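PDB 3D0C: dihydrodipicolinate synthase from Oceanobacillus iheyensis HTE831, which probably condenses pyruvate with aspartate semialdehyde in lysine biosynthesis, as a lyase of the DapA family with a TIM-barrel fold. Local coordinates for residues N53-G57 and E58-L62; K68-A71 and T72-E76. The protein carries 1 engineered substitution. All coordinates share one frame; numbering follows the deposited sequence.

Contact 1: N53-G57 and E58-L62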
# COMPACT_ATOMS: atom_id res chain seq x y z
N ASN A 53 4.28 -13.46 -8.11
CA ASN A 53 4.05 -12.50 -7.03
C ASN A 53 4.21 -11.05 -7.44
O ASN A 53 4.74 -10.21 -6.69
CB ASN A 53 4.89 -12.82 -5.80
CG ASN A 53 4.32 -13.99 -5.01
OD1 ASN A 53 3.10 -14.17 -4.97
ND2 ASN A 53 5.18 -14.78 -4.38
N GLY A 54 3.76 -10.78 -8.66
CA GLY A 54 3.75 -9.43 -9.20
C GLY A 54 2.32 -8.99 -8.88
O GLY A 54 1.52 -9.80 -8.40
N ASN A 55 1.97 -7.74 -9.14
CA ASN A 55 0.62 -7.30 -8.85
C ASN A 55 -0.38 -7.96 -9.80
O ASN A 55 -1.56 -8.07 -9.49
CB ASN A 55 0.52 -5.78 -8.93
CG ASN A 55 1.08 -5.10 -7.69
OD1 ASN A 55 1.72 -4.05 -7.78
ND2 ASN A 55 0.84 -5.69 -6.53
N THR A 56 0.09 -8.42 -10.96
CA THR A 56 -0.81 -9.07 -11.91
C THR A 56 -1.18 -10.42 -11.33
O THR A 56 -2.14 -11.05 -11.78
CB THR A 56 -0.16 -9.30 -13.28
OG1 THR A 56 0.53 -8.11 -13.70
CG2 THR A 56 -1.24 -9.63 -14.31
N GLY A 57 -0.40 -10.86 -10.35
CA GLY A 57 -0.65 -12.13 -9.69
C GLY A 57 -1.39 -11.93 -8.38
O GLY A 57 -1.47 -12.85 -7.56
N GLU A 58 -1.93 -10.73 -8.18
CA GLU A 58 -2.67 -10.39 -6.96
C GLU A 58 -1.90 -10.73 -5.69
O GLU A 58 -2.44 -11.28 -4.73
CB GLU A 58 -4.05 -11.08 -6.99
CG GLU A 58 -4.90 -10.60 -8.16
CD GLU A 58 -6.23 -11.33 -8.29
OE1 GLU A 58 -7.15 -11.08 -7.48
OE2 GLU A 58 -6.36 -12.17 -9.21
N PHE A 59 -0.62 -10.37 -5.70
CA PHE A 59 0.28 -10.60 -4.59
C PHE A 59 -0.32 -10.18 -3.25
O PHE A 59 -0.29 -10.94 -2.28
CB PHE A 59 1.58 -9.82 -4.82
CG PHE A 59 2.53 -9.83 -3.65
CD1 PHE A 59 3.06 -11.02 -3.18
CD2 PHE A 59 2.89 -8.64 -3.03
CE1 PHE A 59 3.95 -11.03 -2.11
CE2 PHE A 59 3.78 -8.63 -1.96
CZ PHE A 59 4.31 -9.83 -1.50
N TYR A 60 -0.86 -8.96 -3.19
CA TYR A 60 -1.42 -8.47 -1.94
C TYR A 60 -2.71 -9.14 -1.46
O TYR A 60 -3.15 -8.90 -0.34
CB TYR A 60 -1.60 -6.95 -2.02
CG TYR A 60 -0.27 -6.21 -2.00
CD1 TYR A 60 0.56 -6.28 -0.88
CD2 TYR A 60 0.17 -5.48 -3.11
CE1 TYR A 60 1.80 -5.64 -0.86
CE2 TYR A 60 1.41 -4.84 -3.10
CZ TYR A 60 2.22 -4.92 -1.98
OH TYR A 60 3.43 -4.28 -1.96
N ALA A 61 -3.32 -9.99 -2.29
CA ALA A 61 -4.54 -10.69 -1.90
C ALA A 61 -4.18 -12.08 -1.35
O ALA A 61 -5.06 -12.87 -0.99
CB ALA A 61 -5.47 -10.83 -3.09
N LEU A 62 -2.88 -12.36 -1.31
CA LEU A 62 -2.36 -13.64 -0.83
C LEU A 62 -1.79 -13.50 0.57
O LEU A 62 -1.24 -12.45 0.92
CB LEU A 62 -1.25 -14.14 -1.76
CG LEU A 62 -1.53 -14.26 -3.26
CD1 LEU A 62 -0.27 -14.73 -3.96
CD2 LEU A 62 -2.67 -15.25 -3.51
O HOH W 1 -1.26 -7.13 -5.48
O HOH W 2 -3.99 -12.90 -10.65

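Contact 2: K68-A71 and T72-E76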
# COMPACT_ATOMS: atom_id res chain seq x y z
N LYS A 68 4.57 -17.55 -0.66
CA LYS A 68 5.75 -18.40 -0.76
C LYS A 68 5.42 -19.61 -1.64
O LYS A 68 6.24 -20.03 -2.46
CB LYS A 68 6.18 -18.87 0.63
CG LYS A 68 6.62 -17.75 1.55
CD LYS A 68 6.92 -18.29 2.93
CE LYS A 68 7.43 -17.20 3.85
NZ LYS A 68 7.58 -17.70 5.24
N GLN A 69 4.22 -20.17 -1.47
CA GLN A 69 3.80 -21.33 -2.25
C GLN A 69 3.75 -21.03 -3.75
O GLN A 69 4.14 -21.86 -4.57
CB GLN A 69 2.44 -21.85 -1.79
CG GLN A 69 2.41 -22.36 -0.35
CD GLN A 69 1.10 -23.04 0.00
OE1 GLN A 69 0.02 -22.47 -0.19
NE2 GLN A 69 1.19 -24.25 0.53
N VAL A 70 3.26 -19.85 -4.11
CA VAL A 70 3.19 -19.46 -5.52
C VAL A 70 4.59 -19.30 -6.09
O VAL A 70 4.89 -19.84 -7.16
CB VAL A 70 2.42 -18.12 -5.70
CG1 VAL A 70 2.46 -17.68 -7.16
CG2 VAL A 70 0.97 -18.30 -5.25
N ALA A 71 5.45 -18.58 -5.39
CA ALA A 71 6.81 -18.38 -5.87
C ALA A 71 7.49 -19.74 -6.05
O ALA A 71 8.08 -20.02 -7.09
CB ALA A 71 7.60 -17.53 -4.88
N THR A 72 7.38 -20.58 -5.03
CA THR A 72 7.98 -21.90 -5.08
C THR A 72 7.46 -22.69 -6.27
O THR A 72 8.24 -23.24 -7.07
CB THR A 72 7.69 -22.67 -3.77
OG1 THR A 72 8.36 -22.02 -2.68
CG2 THR A 72 8.19 -24.11 -3.86
N ARG A 73 6.14 -22.72 -6.41
CA ARG A 73 5.46 -23.44 -7.49
C ARG A 73 5.92 -23.00 -8.87
O ARG A 73 6.27 -23.82 -9.73
CB ARG A 73 3.95 -23.22 -7.38
CG ARG A 73 3.12 -23.98 -8.40
CD ARG A 73 2.92 -25.42 -7.95
NE ARG A 73 1.88 -26.10 -8.72
CZ ARG A 73 1.28 -27.22 -8.34
NH1 ARG A 73 1.62 -27.79 -7.19
NH2 ARG A 73 0.34 -27.77 -9.10
N VAL A 74 5.90 -21.69 -9.10
CA VAL A 74 6.32 -21.17 -10.39
C VAL A 74 7.79 -21.48 -10.67
O VAL A 74 8.13 -21.96 -11.75
CB VAL A 74 6.11 -19.64 -10.48
CG1 VAL A 74 6.55 -19.12 -11.86
CG2 VAL A 74 4.64 -19.31 -10.25
N THR A 75 8.65 -21.22 -9.69
CA THR A 75 10.08 -21.47 -9.85
C THR A 75 10.36 -22.92 -10.27
O THR A 75 11.11 -23.18 -11.22
CB THR A 75 10.87 -21.16 -8.55
OG1 THR A 75 10.75 -19.77 -8.23
CG2 THR A 75 12.34 -21.51 -8.71
N GLU A 76 9.76 -23.86 -9.55
CA GLU A 76 9.96 -25.28 -9.84
C GLU A 76 9.36 -25.69 -11.18
O GLU A 76 9.97 -26.46 -11.92
CB GLU A 76 9.38 -26.13 -8.70
CG GLU A 76 9.95 -25.75 -7.34
CD GLU A 76 9.54 -26.69 -6.22
OE1 GLU A 76 8.35 -27.07 -6.15
OE2 GLU A 76 10.42 -27.05 -5.40

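Contact 1: N53-G57 and E58-L62
E58 N donates to N55 O at 3.0 Å and closes a tight turn. G54 to E58 form the GXXGE signature of the family. G54 O is shared: G57 N binds it at 2.9 Å, and F59 N makes a weak bond of 3.5 Å to the same oxygen. Two waters add bridges, one from N55 ND2 to Y60 N, the other from T56 O to E58 OE2. E58 OE2 also forms a salt bridge with K265.

Packing centres on N53 and F59. N53 OD1 meets the edge of the F59 ring, 3.6 Å from F59 CD1, and lies 3.6 Å from L62 CD1. The amide and ring planes are 59° apart. F59 CG is anti to its own N (chi1 172°), which brings the CD1 edge of the ring up to the N53 amide. The ring stacks on H113. N53 ND2 is bonded to A67 O. With an alanine here, A67 O is likely to lose this donor, and a gap would probably open beside F59 and L62. N55 ND2 approaches the Y60 ring obliquely, 3.5 Å from Y60 CD2.

N55 neighbours the predicted catalytic Y143. The bonded turns hold the backbone around T56, consistent with its predicted role in binding pyruvate.

Contact 2: K68-A71 and T72-E76
K68 to A71 and T72 to E76 form a local contact between successive turns of helix 64-78, on the outside of the barrel. Backbone bonds four residues apart carry it. T72 N binds K68 O, R73 N binds Q69 O, and V74 N binds V70 O, each at 2.9 Å.

A71 O takes two protons from one residue. T75 N binds it, and T75 OG1 comes to A71 O from above the carbonyl plane at 2.9 Å. The hydroxyl can fold back because OG1 sits beside its own backbone N (chi1 -63°). T75 thus satisfies its buried hydroxyl within the helix. T72 OG1 lies 2.9 Å from K68 O and is hydrogen-bonded to S105 OG.

The helix joins strand 49-50 to strand 83-88 in a beta-alpha-beta unit of the TIM barrel. V70 and V74 lie side by side on its buried side and point the same way, with V70 CG1 4.1 Å from V74 CG2. V70 also packs on V21 and I30, and V74 on P52. The charged ends leave for neighbouring helices: K68 NZ forms a salt bridge with E97 of helix 92-104, and R73 NH2 one with D36 of helix 32-44.

Overall arrangement
Strand 49-50 leads into the loop that holds contact 1, where residues 53-62 fold back on themselves in tight turns. The chain then enters helix 64-78, whose middle turns make contact 2 and close no loop. The contacts follow in series without nesting or crossing, their centres about 13 Å apart, yet they touch. N53 ND2 lies 3.7 Å from A71 CB, and L62 CD1 packs against V70 CG2 at 4.0 Å. N53 and L62, the two ends of residues 53-62, therefore rest on the helix. Together they tie the predicted pyruvate-binding loop to the helix leading to strand 83-88. P118, V116 and H117 of the second subunit pack on N55, Y60 and A61.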